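Local coordinates for protein cleavage and polyadenylation specificity factor 100 KD subunit (Methanosarcina mazei, PDB 2XR1) that probably terminates transcription by cleaving nascent RNA as it leaves RNA polymerase, using two bound zinc ions for its nuclease activity, at residues Asp8-Leu13 with Val30-Pro35; Ser207-Asp212 with Thr317-Asp322; Ile323-His328 with Ser339-Gly344; His348-Thr353 with Thr376-Ala381; Ser511-Gly516 with Val537-Asp542. All coordinates share one frame; numbering follows the deposited sequence.

Interactions 2, 3 and 4 show how one fold is assembled from neighbouring contacts, all three lying in the metallo-beta-lactamase region. Interactions 2 and 3, with centres about 8 Å apart, are joined where the Asp322 carbonyl oxygen meets Gly344 N, a probable hydrogen bond. Interaction 4 continues the same sheet, its centre about 11 Å from that of interaction 3. At the C-terminal end of strand 376-380 the side chain of Glu380 lies about 7 Å from a zinc ion. Interaction 5, in the beta-CASP region, brings Tyr539 to within about 5 Å (side chain to ion) of a zinc. Interaction 1 belongs to a KH domain and touches interaction 2 through Pro35 and Thr317.

Interaction 1. Residues Asp8-Leu13 with Val30-Pro35; sequences DVLLDL and VEFEGP
Val30 opens the contact by meeting two leucines of a helix, in the first KH domain of the chain. The order helix, strand, strand at the start of this domain is consistent with the type II KH fold, and strand 30-33 is an edge strand of its three-stranded sheet, within this chain. Val30 CG1, anti to the backbone N (chi1 152°), reaches toward the helix, where Leu10 CD2 lies 4.0 Å from it and Leu13 CB borders the same methyl.

At Glu31 the CB points away from the helix, yet the chain bends back so that OE1 comes within 3.9 Å of Leu10 CD1. This is a glancing contact beside the more extensive apolar ones.

Phe32 collects three helix side chains around its ring. Leu10 CD2 sits over one face, 3.7 Å from the ring centroid and displaced toward the rim, a CH-pi contact. Val9 CG2 meets the ring edge in its plane, while Leu13 CD1 approaches obliquely. His174 stacks on the same ring from outside the two segments.

Beyond Phe32 the strand departs from the helix: Glu33 turns its carboxylate to a salt bridge with Arg68, and the Gly34 backbone bonds to Leu166. The axes of helix 8-13 and strand 30-33 approach to 8.1 Å, a gap bridged at its Leu13 end by CD1, 3.5 Å from Phe32 CZ.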
# COMPACT_ATOMS: atom_id res chain seq x y z
N ASP B 8 -34.85 -6.12 6.89
CA ASP B 8 -35.80 -6.00 5.77
C ASP B 8 -35.44 -6.85 4.56
O ASP B 8 -36.32 -7.15 3.75
CB ASP B 8 -35.94 -4.53 5.34
N VAL B 9 -34.16 -7.19 4.41
CA VAL B 9 -33.74 -8.09 3.33
C VAL B 9 -33.92 -9.54 3.75
O VAL B 9 -34.10 -10.40 2.90
CB VAL B 9 -32.27 -7.85 2.88
CG1 VAL B 9 -32.00 -6.37 2.75
CG2 VAL B 9 -31.31 -8.50 3.84
N LEU B 10 -33.85 -9.79 5.06
CA LEU B 10 -34.15 -11.10 5.64
C LEU B 10 -35.65 -11.40 5.60
O LEU B 10 -36.03 -12.56 5.42
CB LEU B 10 -33.62 -11.21 7.08
CG LEU B 10 -32.10 -11.35 7.28
CD1 LEU B 10 -31.76 -11.28 8.79
CD2 LEU B 10 -31.48 -12.60 6.63
N LEU B 11 -36.50 -10.38 5.77
CA LEU B 11 -37.94 -10.56 5.57
C LEU B 11 -38.26 -10.90 4.12
O LEU B 11 -39.00 -11.85 3.84
CB LEU B 11 -38.75 -9.32 5.98
CG LEU B 11 -39.49 -9.34 7.32
CD1 LEU B 11 -38.50 -9.19 8.47
CD2 LEU B 11 -40.51 -8.21 7.37
N ASP B 12 -37.71 -10.14 3.20
CA ASP B 12 -37.88 -10.41 1.78
C ASP B 12 -37.44 -11.85 1.45
O ASP B 12 -38.06 -12.53 0.65
CB ASP B 12 -37.07 -9.40 0.95
CG ASP B 12 -37.47 -9.38 -0.52
OD1 ASP B 12 -37.26 -10.41 -1.20
OD2 ASP B 12 -37.98 -8.34 -1.00
N LEU B 13 -36.37 -12.30 2.10
CA LEU B 13 -35.90 -13.66 1.88
C LEU B 13 -36.84 -14.66 2.53
O LEU B 13 -37.12 -15.73 1.94
CB LEU B 13 -34.47 -13.85 2.39
CG LEU B 13 -33.34 -13.25 1.52
CD1 LEU B 13 -32.01 -13.34 2.28
CD2 LEU B 13 -33.24 -13.94 0.17
N VAL B 30 -35.19 -16.69 9.36
CA VAL B 30 -34.17 -16.66 8.33
C VAL B 30 -33.08 -15.65 8.78
O VAL B 30 -33.38 -14.50 9.12
CB VAL B 30 -34.84 -16.34 6.98
CG1 VAL B 30 -33.93 -15.65 6.04
CG2 VAL B 30 -35.35 -17.61 6.36
N GLU B 31 -31.83 -16.11 8.85
CA GLU B 31 -30.67 -15.34 9.30
C GLU B 31 -29.46 -15.64 8.45
O GLU B 31 -29.24 -16.75 8.07
CB GLU B 31 -30.28 -15.76 10.71
CG GLU B 31 -31.10 -15.14 11.84
CD GLU B 31 -30.82 -13.62 12.06
OE1 GLU B 31 -29.75 -13.11 11.63
OE2 GLU B 31 -31.68 -12.95 12.66
N PHE B 32 -28.66 -14.64 8.18
CA PHE B 32 -27.34 -14.80 7.64
C PHE B 32 -26.40 -15.14 8.79
O PHE B 32 -26.23 -14.33 9.68
CB PHE B 32 -26.86 -13.50 7.03
CG PHE B 32 -27.63 -13.06 5.82
CD1 PHE B 32 -27.72 -13.87 4.68
CD2 PHE B 32 -28.21 -11.79 5.79
CE1 PHE B 32 -28.40 -13.44 3.55
CE2 PHE B 32 -28.89 -11.36 4.68
CZ PHE B 32 -28.99 -12.19 3.55
N GLU B 33 -25.82 -16.35 8.80
CA GLU B 33 -24.85 -16.71 9.84
C GLU B 33 -23.54 -17.05 9.18
O GLU B 33 -23.41 -18.07 8.52
CB GLU B 33 -25.36 -17.84 10.72
CG GLU B 33 -26.63 -17.48 11.47
CD GLU B 33 -27.20 -18.61 12.34
OE1 GLU B 33 -26.56 -19.69 12.44
OE2 GLU B 33 -28.30 -18.40 12.93
N GLY B 34 -22.58 -16.15 9.33
CA GLY B 34 -21.36 -16.23 8.56
C GLY B 34 -21.72 -16.24 7.08
O GLY B 34 -22.67 -15.56 6.64
N PRO B 35 -20.99 -17.06 6.30
CA PRO B 35 -21.22 -17.13 4.87
C PRO B 35 -22.63 -17.59 4.48
O PRO B 35 -23.04 -17.27 3.39
CB PRO B 35 -20.19 -18.14 4.42
CG PRO B 35 -19.15 -18.03 5.40
CD PRO B 35 -19.85 -17.89 6.68

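Interaction 2. Residues Ser207-Asp212 with Thr317-Asp322; sequences SRILID and TDIAPD
Two beta sheets face each other in the metallo-beta-lactamase domain, and here Ser207 and Ile209 at one sheet meet Ile319, Ala320 and Asp322 at the border of the other. The contact is made by side chains rather than by a shared backbone ladder; even the nearest CA atoms, those of Ser207 and Ala320, are 6.7 Å apart.

Its polar part is Ser207 OG, which stands 2.8 Å from Asp322 OD1. That is a hydrogen-bonding distance, although the single hydroxyl proton has another acceptor within reach. Asp322 brings its carboxylate to this place with CG between the backbone N and the carbonyl carbon (chi1 59°). The other carboxylate oxygen, OD2, is hydrogen-bonded to Thr204 OG1, so the group lies between two hydroxyls close together in the sequence, with only the Thr204 bond settled. Ser207 OG also rests against carbon, 3.6 Å from Ala320 CB and slightly farther from Pro321 CD.

The apolar part lies deeper along the strand. Ile209 CD1 and Ile319 CD1 meet tip to tip at 4.3 Å, a loose van der Waals contact. Ile242 borders both isoleucines from strand 240-242, and Ile323 packs on Ile209 from the other sheet, extending the hydrocarbon layer past the pair. Apolar side chains meeting between two sheets, with a polar link at their margin, belong to the central beta sandwich of the metallo-beta-lactamase fold.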
# COMPACT_ATOMS: atom_id res chain seq x y z
N SER B 207 -13.58 -4.11 -0.09
CA SER B 207 -13.19 -5.21 0.72
C SER B 207 -11.71 -5.37 0.88
O SER B 207 -10.93 -5.05 -0.02
CB SER B 207 -13.80 -6.49 0.14
OG SER B 207 -15.20 -6.28 0.07
N ARG B 208 -11.35 -5.89 2.04
CA ARG B 208 -9.97 -6.13 2.41
C ARG B 208 -9.92 -7.48 3.06
O ARG B 208 -10.67 -7.75 3.99
CB ARG B 208 -9.52 -5.02 3.35
CG ARG B 208 -9.28 -3.70 2.59
CD ARG B 208 -9.63 -2.52 3.39
NE ARG B 208 -11.05 -2.54 3.77
CZ ARG B 208 -12.06 -1.99 3.07
NH1 ARG B 208 -11.85 -1.35 1.92
NH2 ARG B 208 -13.32 -2.10 3.53
N ILE B 209 -9.11 -8.35 2.48
CA ILE B 209 -9.00 -9.73 2.87
C ILE B 209 -7.55 -9.92 3.18
O ILE B 209 -6.71 -9.51 2.42
CB ILE B 209 -9.45 -10.73 1.72
CG1 ILE B 209 -10.88 -10.41 1.26
CG2 ILE B 209 -9.48 -12.13 2.19
CD1 ILE B 209 -11.91 -10.31 2.41
N LEU B 210 -7.29 -10.58 4.30
CA LEU B 210 -5.95 -10.91 4.72
C LEU B 210 -5.73 -12.39 4.50
O LEU B 210 -6.46 -13.19 5.06
CB LEU B 210 -5.78 -10.54 6.19
CG LEU B 210 -4.46 -10.01 6.70
CD1 LEU B 210 -3.95 -8.79 5.96
CD2 LEU B 210 -4.71 -9.70 8.14
N ILE B 211 -4.75 -12.75 3.66
CA ILE B 211 -4.42 -14.14 3.51
C ILE B 211 -3.16 -14.42 4.34
O ILE B 211 -2.09 -13.86 4.08
CB ILE B 211 -4.21 -14.55 2.05
CG1 ILE B 211 -5.52 -14.40 1.26
CG2 ILE B 211 -3.73 -16.02 1.97
CD1 ILE B 211 -5.71 -13.09 0.45
N ASP B 212 -3.31 -15.30 5.33
CA ASP B 212 -2.25 -15.73 6.25
C ASP B 212 -1.77 -14.60 7.17
O ASP B 212 -1.93 -13.41 6.88
CB ASP B 212 -1.08 -16.44 5.52
CG ASP B 212 -1.45 -17.86 4.99
OD1 ASP B 212 -2.48 -18.42 5.48
OD2 ASP B 212 -0.72 -18.45 4.09
N THR B 317 -18.05 -19.73 -1.32
CA THR B 317 -18.46 -19.07 -0.09
C THR B 317 -18.33 -17.56 -0.25
O THR B 317 -17.24 -17.05 -0.49
CB THR B 317 -17.54 -19.57 1.04
OG1 THR B 317 -17.61 -21.00 1.08
CG2 THR B 317 -17.90 -19.02 2.40
N ASP B 318 -19.47 -16.86 -0.18
CA ASP B 318 -19.47 -15.40 -0.15
C ASP B 318 -18.79 -14.98 1.17
O ASP B 318 -19.33 -15.26 2.23
CB ASP B 318 -20.88 -14.82 -0.19
CG ASP B 318 -21.70 -15.31 -1.38
OD1 ASP B 318 -21.17 -15.23 -2.50
OD2 ASP B 318 -22.89 -15.74 -1.22
N ILE B 319 -17.61 -14.36 1.09
CA ILE B 319 -16.96 -13.82 2.27
C ILE B 319 -17.02 -12.29 2.37
O ILE B 319 -16.58 -11.71 3.35
CB ILE B 319 -15.50 -14.28 2.39
CG1 ILE B 319 -14.67 -13.84 1.18
CG2 ILE B 319 -15.50 -15.77 2.64
CD1 ILE B 319 -13.18 -14.21 1.28
N ALA B 320 -17.59 -11.66 1.34
CA ALA B 320 -17.68 -10.22 1.25
C ALA B 320 -18.67 -9.86 0.15
O ALA B 320 -19.09 -10.69 -0.63
CB ALA B 320 -16.32 -9.62 1.00
N PRO B 321 -19.08 -8.60 0.11
CA PRO B 321 -20.11 -8.26 -0.88
C PRO B 321 -19.67 -8.54 -2.33
O PRO B 321 -20.49 -8.62 -3.21
CB PRO B 321 -20.33 -6.77 -0.67
CG PRO B 321 -19.82 -6.47 0.69
CD PRO B 321 -18.76 -7.47 0.99
N ASP B 322 -18.37 -8.65 -2.57
CA ASP B 322 -17.89 -8.81 -3.93
C ASP B 322 -16.81 -9.85 -4.05
O ASP B 322 -16.08 -9.85 -5.02
CB ASP B 322 -17.39 -7.47 -4.48
CG ASP B 322 -16.23 -6.84 -3.64
OD1 ASP B 322 -15.90 -7.28 -2.50
OD2 ASP B 322 -15.63 -5.89 -4.16

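Interaction 3. Residues Ile323-His328 with Ser339-Gly344; sequences IKLTFH and SHFHIG
Phe341 receives two aliphatic neighbours from the partner strand. Leu325 CD1 lies over one ring face, 4.1 Å from the centroid in a CH-pi contact, whereas Ile323 CG2 comes to the ring edge, 3.7 Å from Phe341 CD1. The Leu325 and Phe341 side chains travel alongside each other off the same face of the sheet. Leu325 CG is anti to the backbone N (chi1 166°), which carries CD1 across toward the aromatic ring. Farther along this face, Ser339 OG meets the edge of the Phe327 ring in its plane, 3.3 Å from CE1.

Behind these side chains stands an antiparallel beta hairpin of strands 323-329 and 337-343. Lys324 with His342 and Thr326 with His340 are its hydrogen-bonded pairs, each closed by two N-H to O=C bonds. The His342 N to Lys324 O bond, at 2.8 Å, is close to straight, with an angle of 173° at the hydrogen. Between them lies the non-hydrogen-bonded pair Leu325 and Phe341.

On the opposite face a water ties the strands together. It lies 2.7 Å from His340 ND1, in the plane of the ring, and 2.8 Å from Thr326 OG1, and it donates to Lys324 O. His340 is held at its other nitrogen, NE2, by the carbonyl oxygen of Arg373. His342 ND1 likewise bonds to Asn349 OD1 on the next strand, and Ile209 and Ile211 of the facing sheet pack against Phe341.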
# COMPACT_ATOMS: atom_id res chain seq x y z
N ILE B 323 -16.69 -10.73 -3.06
CA ILE B 323 -15.67 -11.76 -3.11
C ILE B 323 -16.23 -13.11 -2.71
O ILE B 323 -16.85 -13.22 -1.67
CB ILE B 323 -14.47 -11.42 -2.22
CG1 ILE B 323 -13.93 -10.04 -2.56
CG2 ILE B 323 -13.37 -12.46 -2.41
CD1 ILE B 323 -12.75 -9.67 -1.77
N LYS B 324 -16.01 -14.10 -3.57
CA LYS B 324 -16.36 -15.48 -3.28
C LYS B 324 -15.09 -16.28 -3.19
O LYS B 324 -14.25 -16.17 -4.06
CB LYS B 324 -17.22 -16.08 -4.38
CG LYS B 324 -18.62 -15.64 -4.33
CD LYS B 324 -19.43 -16.37 -5.37
CE LYS B 324 -20.85 -15.77 -5.53
NZ LYS B 324 -20.81 -14.27 -5.63
N LEU B 325 -14.99 -17.11 -2.17
CA LEU B 325 -13.80 -17.93 -1.90
C LEU B 325 -14.13 -19.40 -2.05
O LEU B 325 -15.21 -19.85 -1.64
CB LEU B 325 -13.33 -17.70 -0.47
CG LEU B 325 -12.31 -18.70 0.09
CD1 LEU B 325 -10.97 -18.63 -0.66
CD2 LEU B 325 -12.09 -18.52 1.62
N THR B 326 -13.19 -20.14 -2.66
CA THR B 326 -13.25 -21.61 -2.76
C THR B 326 -11.90 -22.21 -2.40
O THR B 326 -10.88 -21.88 -3.02
CB THR B 326 -13.57 -22.11 -4.15
OG1 THR B 326 -14.49 -21.25 -4.81
CG2 THR B 326 -14.17 -23.53 -4.08
N PHE B 327 -11.89 -23.13 -1.45
CA PHE B 327 -10.66 -23.84 -1.15
C PHE B 327 -10.54 -25.09 -2.01
O PHE B 327 -11.55 -25.72 -2.34
CB PHE B 327 -10.62 -24.26 0.31
CG PHE B 327 -10.42 -23.14 1.28
CD1 PHE B 327 -9.42 -22.19 1.09
CD2 PHE B 327 -11.18 -23.08 2.43
CE1 PHE B 327 -9.22 -21.19 2.02
CE2 PHE B 327 -10.98 -22.10 3.40
CZ PHE B 327 -10.02 -21.16 3.21
N HIS B 328 -9.31 -25.46 -2.37
CA HIS B 328 -9.06 -26.70 -3.10
C HIS B 328 -7.84 -27.40 -2.49
O HIS B 328 -7.03 -26.78 -1.84
CB HIS B 328 -8.78 -26.44 -4.57
CG HIS B 328 -9.87 -25.75 -5.31
ND1 HIS B 328 -10.77 -26.42 -6.12
CD2 HIS B 328 -10.14 -24.43 -5.47
CE1 HIS B 328 -11.58 -25.55 -6.71
NE2 HIS B 328 -11.22 -24.33 -6.33
N SER B 339 -6.35 -21.25 -2.47
CA SER B 339 -7.43 -20.34 -2.25
C SER B 339 -7.78 -19.62 -3.53
O SER B 339 -6.97 -18.88 -4.03
CB SER B 339 -6.99 -19.39 -1.17
OG SER B 339 -6.75 -20.20 -0.01
N HIS B 340 -8.95 -19.88 -4.06
CA HIS B 340 -9.44 -19.19 -5.22
C HIS B 340 -10.44 -18.07 -4.84
O HIS B 340 -11.44 -18.33 -4.15
CB HIS B 340 -10.10 -20.21 -6.15
CG HIS B 340 -10.65 -19.64 -7.41
ND1 HIS B 340 -11.92 -19.10 -7.49
CD2 HIS B 340 -10.12 -19.52 -8.65
CE1 HIS B 340 -12.13 -18.66 -8.71
NE2 HIS B 340 -11.05 -18.89 -9.44
N PHE B 341 -10.18 -16.86 -5.29
CA PHE B 341 -11.03 -15.71 -5.02
C PHE B 341 -11.63 -15.17 -6.29
O PHE B 341 -10.90 -14.75 -7.20
CB PHE B 341 -10.23 -14.60 -4.41
CG PHE B 341 -9.69 -14.91 -3.07
CD1 PHE B 341 -10.43 -14.64 -1.94
CD2 PHE B 341 -8.44 -15.45 -2.91
CE1 PHE B 341 -9.93 -14.86 -0.72
CE2 PHE B 341 -7.94 -15.71 -1.66
CZ PHE B 341 -8.69 -15.42 -0.58
N HIS B 342 -12.95 -15.17 -6.32
CA HIS B 342 -13.75 -14.76 -7.48
C HIS B 342 -14.27 -13.41 -7.10
O HIS B 342 -15.02 -13.30 -6.12
CB HIS B 342 -14.89 -15.78 -7.68
CG HIS B 342 -15.84 -15.46 -8.80
ND1 HIS B 342 -15.42 -15.10 -10.06
CD2 HIS B 342 -17.19 -15.51 -8.86
CE1 HIS B 342 -16.47 -14.88 -10.82
NE2 HIS B 342 -17.56 -15.13 -10.12
N ILE B 343 -13.83 -12.38 -7.81
CA ILE B 343 -14.12 -11.00 -7.45
C ILE B 343 -15.12 -10.40 -8.37
O ILE B 343 -14.95 -10.39 -9.58
CB ILE B 343 -12.83 -10.16 -7.47
CG1 ILE B 343 -11.71 -10.95 -6.74
CG2 ILE B 343 -13.08 -8.71 -6.95
CD1 ILE B 343 -10.81 -10.14 -5.99
N GLY B 344 -16.20 -9.88 -7.80
CA GLY B 344 -17.29 -9.29 -8.57
C GLY B 344 -18.14 -10.30 -9.31
O GLY B 344 -18.17 -11.46 -8.94
O HOH W 1 -14.12 -18.71 -5.92

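Interaction 4. Residues His348-Thr353 with Thr376-Ala381; sequences HNVVFT and TVISEA
Phe352 and Ile378 place CG and CG1, respectively, anti to the carbonyl carbon (chi1 -80° and -73°); the register of a parallel strand pair sets them on the same face, and the matching torsions lean them the same way. The pair lies inside the metallo-beta-lactamase sheet, where strand 348-352 joins the antiparallel strands before it to the parallel strands that follow. Ile378 CD1 sits over the Phe352 ring, 3.9 Å from its centroid and shifted toward the rim. The same methyl touches Val350 CG2 at 3.7 Å, so it fills the corner between a branched side chain and a ring.

In the backbone ladder Thr376 N donates to Asn349 O. Val351 then bonds through N to Thr376 O and through O to Ile378 N, one residue bridging two that flank Val377; its bond to Ile378 N, 2.8 Å from Val351 O, is nearly linear, 175° at the hydrogen. Thr353 N reaches Ile378 O.

Beyond the ladder lies Glu380, which has polar partners in Thr382, His583 and Tyr356 close to the zinc site. Thr353 OG1 accepts from Glu380 N at 3.2 Å. At the opposite end His348 turns its ring edge to Thr376, with NE2 and OG1 hydrogen-bonded at 2.7 Å.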
# COMPACT_ATOMS: atom_id res chain seq x y z
N HIS B 348 -12.52 -10.43 -11.86
CA HIS B 348 -11.21 -10.97 -11.80
C HIS B 348 -11.20 -12.20 -10.93
O HIS B 348 -12.07 -12.40 -10.07
CB HIS B 348 -10.27 -9.91 -11.23
CG HIS B 348 -8.81 -10.16 -11.52
ND1 HIS B 348 -8.20 -9.73 -12.68
CD2 HIS B 348 -7.85 -10.77 -10.80
CE1 HIS B 348 -6.94 -10.10 -12.67
NE2 HIS B 348 -6.69 -10.72 -11.53
N ASN B 349 -10.23 -13.08 -11.17
CA ASN B 349 -10.08 -14.27 -10.37
C ASN B 349 -8.63 -14.42 -10.03
O ASN B 349 -7.80 -14.44 -10.95
CB ASN B 349 -10.53 -15.54 -11.12
CG ASN B 349 -11.97 -15.54 -11.46
OD1 ASN B 349 -12.79 -16.17 -10.76
ND2 ASN B 349 -12.30 -14.88 -12.55
N VAL B 350 -8.32 -14.54 -8.74
CA VAL B 350 -6.95 -14.63 -8.31
C VAL B 350 -6.80 -15.87 -7.43
O VAL B 350 -7.65 -16.12 -6.59
CB VAL B 350 -6.46 -13.35 -7.55
CG1 VAL B 350 -7.47 -12.89 -6.60
CG2 VAL B 350 -5.19 -13.64 -6.78
N VAL B 351 -5.73 -16.62 -7.63
CA VAL B 351 -5.42 -17.77 -6.80
C VAL B 351 -4.18 -17.58 -5.96
O VAL B 351 -3.13 -17.22 -6.44
CB VAL B 351 -5.21 -19.00 -7.66
CG1 VAL B 351 -4.61 -20.07 -6.86
CG2 VAL B 351 -6.56 -19.46 -8.27
N PHE B 352 -4.33 -17.79 -4.66
CA PHE B 352 -3.20 -17.81 -3.78
C PHE B 352 -2.96 -19.25 -3.53
O PHE B 352 -3.85 -19.89 -3.06
CB PHE B 352 -3.54 -17.17 -2.46
CG PHE B 352 -3.50 -15.68 -2.49
CD1 PHE B 352 -4.55 -14.96 -3.05
CD2 PHE B 352 -2.43 -14.97 -1.92
CE1 PHE B 352 -4.53 -13.56 -3.08
CE2 PHE B 352 -2.40 -13.59 -1.95
CZ PHE B 352 -3.47 -12.88 -2.53
N THR B 353 -1.77 -19.76 -3.80
CA THR B 353 -1.54 -21.20 -3.70
C THR B 353 -1.31 -21.62 -2.29
O THR B 353 -1.58 -22.76 -1.95
CB THR B 353 -0.31 -21.68 -4.53
OG1 THR B 353 0.84 -21.04 -4.03
CG2 THR B 353 -0.45 -21.37 -6.02
N THR B 376 -4.89 -14.31 -12.24
CA THR B 376 -3.65 -14.08 -11.50
C THR B 376 -3.37 -15.23 -10.54
O THR B 376 -4.27 -15.65 -9.82
CB THR B 376 -3.78 -12.79 -10.62
OG1 THR B 376 -4.12 -11.68 -11.45
CG2 THR B 376 -2.52 -12.46 -9.84
N VAL B 377 -2.14 -15.72 -10.51
CA VAL B 377 -1.69 -16.71 -9.52
C VAL B 377 -0.54 -16.14 -8.68
O VAL B 377 0.41 -15.58 -9.18
CB VAL B 377 -1.08 -17.95 -10.21
CG1 VAL B 377 -0.62 -18.96 -9.12
CG2 VAL B 377 -2.06 -18.59 -11.22
N ILE B 378 -0.66 -16.27 -7.37
CA ILE B 378 0.38 -15.90 -6.46
C ILE B 378 0.83 -17.22 -5.89
O ILE B 378 0.06 -17.88 -5.17
CB ILE B 378 -0.15 -14.98 -5.34
CG1 ILE B 378 -0.42 -13.58 -5.94
CG2 ILE B 378 0.87 -14.88 -4.19
CD1 ILE B 378 -1.74 -13.02 -5.70
N SER B 379 2.07 -17.61 -6.23
CA SER B 379 2.58 -18.95 -5.94
C SER B 379 3.73 -18.94 -4.96
O SER B 379 4.53 -18.03 -4.96
CB SER B 379 3.09 -19.59 -7.23
OG SER B 379 3.68 -20.84 -6.95
N GLU B 380 3.84 -20.00 -4.18
CA GLU B 380 5.04 -20.18 -3.38
C GLU B 380 6.18 -20.53 -4.29
O GLU B 380 5.94 -20.92 -5.42
CB GLU B 380 4.92 -21.32 -2.36
CG GLU B 380 4.77 -22.70 -2.98
CD GLU B 380 5.49 -23.74 -2.19
OE1 GLU B 380 6.73 -23.56 -2.02
OE2 GLU B 380 4.85 -24.70 -1.75
N ALA B 381 7.41 -20.42 -3.77
CA ALA B 381 8.64 -20.63 -4.53
C ALA B 381 9.77 -21.30 -3.71
O ALA B 381 10.91 -21.03 -3.95
CB ALA B 381 9.12 -19.29 -5.14

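Interaction 5. Residues Ser511-Gly516 with Val537-Asp542; sequences SGMMNG and VGYQAD
Met513 inserts its extended side chain against Tyr539, Gln540 and Ala541, and the tip is where the packing is concentrated. CE lies over one face of the Tyr539 ring, 3.7 Å from the centroid, while SD stands obliquely farther back in a Met-aromatic contact. Ala541 N points almost straight at Met513 SD, a weak N-H to sulfur hydrogen bond of 3.4 Å. Gln540 runs antiparallel to the methionine, OE1 beside Met513 CB and NE2 bonded to Gly538 O at 3.1 Å.

Away from this cluster the contact thins out. Ser511 and Asn515 are partly exposed and touch nothing of residues 537-542, and Asp542 is exposed. Ser511 instead closes its own turn through OG and N, both bonded to Gly516 O.

The loops follow strands 506-509 and 533-536, which flank strand 414-417 in one parallel sheet of the beta-CASP region. Dispersion and a polarisable sulfur probably contribute most, with the Gln540 amide alongside, consistent with a mainly apolar backing for Tyr539, whose side chain approaches the zinc ligands His607 and Asp249.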
# COMPACT_ATOMS: atom_id res chain seq x y z
N SER B 511 11.67 -29.15 17.14
CA SER B 511 10.99 -28.64 15.95
C SER B 511 11.78 -28.93 14.69
O SER B 511 12.97 -29.11 14.72
CB SER B 511 10.77 -27.14 16.05
OG SER B 511 11.94 -26.50 16.48
N GLY B 512 11.10 -28.92 13.58
CA GLY B 512 11.69 -29.35 12.31
C GLY B 512 12.93 -28.68 11.75
O GLY B 512 13.50 -29.22 10.81
N MET B 513 13.32 -27.53 12.29
CA MET B 513 14.59 -26.86 11.87
C MET B 513 15.52 -26.57 13.05
O MET B 513 16.40 -25.71 12.99
CB MET B 513 14.28 -25.61 11.04
CG MET B 513 13.51 -25.95 9.75
SD MET B 513 13.22 -24.50 8.77
CE MET B 513 12.60 -25.17 7.21
N MET B 514 15.30 -27.30 14.14
CA MET B 514 16.15 -27.30 15.32
C MET B 514 16.30 -25.95 15.99
O MET B 514 17.25 -25.75 16.73
CB MET B 514 17.52 -27.88 14.97
CG MET B 514 17.45 -29.31 14.49
SD MET B 514 19.00 -30.00 13.94
CE MET B 514 19.70 -30.63 15.48
N ASN B 515 15.37 -25.03 15.76
CA ASN B 515 15.38 -23.75 16.48
C ASN B 515 14.89 -23.90 17.90
O ASN B 515 14.98 -22.97 18.69
CB ASN B 515 14.62 -22.63 15.73
CG ASN B 515 15.58 -21.67 14.98
OD1 ASN B 515 16.79 -21.91 14.93
ND2 ASN B 515 15.04 -20.59 14.40
N GLY B 516 14.38 -25.07 18.24
CA GLY B 516 14.12 -25.40 19.62
C GLY B 516 13.31 -26.66 19.75
O GLY B 516 13.14 -27.39 18.78
N VAL B 537 15.12 -34.21 6.56
CA VAL B 537 14.14 -34.76 5.63
C VAL B 537 13.45 -33.69 4.81
O VAL B 537 12.63 -34.01 3.97
CB VAL B 537 13.07 -35.55 6.35
CG1 VAL B 537 13.69 -36.72 7.12
CG2 VAL B 537 12.31 -34.65 7.23
N GLY B 538 13.80 -32.44 5.04
CA GLY B 538 13.28 -31.36 4.22
C GLY B 538 14.18 -30.14 4.31
O GLY B 538 15.08 -30.11 5.16
N TYR B 539 13.93 -29.11 3.51
CA TYR B 539 14.75 -27.89 3.57
C TYR B 539 14.78 -27.29 4.97
O TYR B 539 13.84 -27.45 5.76
CB TYR B 539 14.27 -26.82 2.57
CG TYR B 539 13.10 -26.02 3.07
CD1 TYR B 539 11.83 -26.55 3.06
CD2 TYR B 539 13.27 -24.75 3.57
CE1 TYR B 539 10.74 -25.85 3.55
CE2 TYR B 539 12.18 -23.99 4.05
CZ TYR B 539 10.92 -24.56 4.05
OH TYR B 539 9.83 -23.83 4.53
N GLN B 540 15.88 -26.61 5.26
CA GLN B 540 16.09 -25.84 6.48
C GLN B 540 16.31 -24.40 6.03
O GLN B 540 17.16 -24.14 5.21
CB GLN B 540 17.34 -26.32 7.19
CG GLN B 540 17.46 -27.83 7.35
CD GLN B 540 16.57 -28.36 8.42
OE1 GLN B 540 16.55 -27.85 9.54
NE2 GLN B 540 15.78 -29.37 8.08
N ALA B 541 15.52 -23.47 6.56
CA ALA B 541 15.53 -22.10 6.10
C ALA B 541 16.77 -21.34 6.59
O ALA B 541 17.36 -21.74 7.58
CB ALA B 541 14.30 -21.40 6.56
N ASP B 542 17.13 -20.27 5.89
CA ASP B 542 18.11 -19.31 6.35
C ASP B 542 17.93 -18.97 7.82
O ASP B 542 16.81 -18.74 8.28
CB ASP B 542 17.94 -18.00 5.58
CG ASP B 542 18.42 -18.07 4.12
OD1 ASP B 542 19.05 -19.08 3.71
OD2 ASP B 542 18.16 -17.08 3.39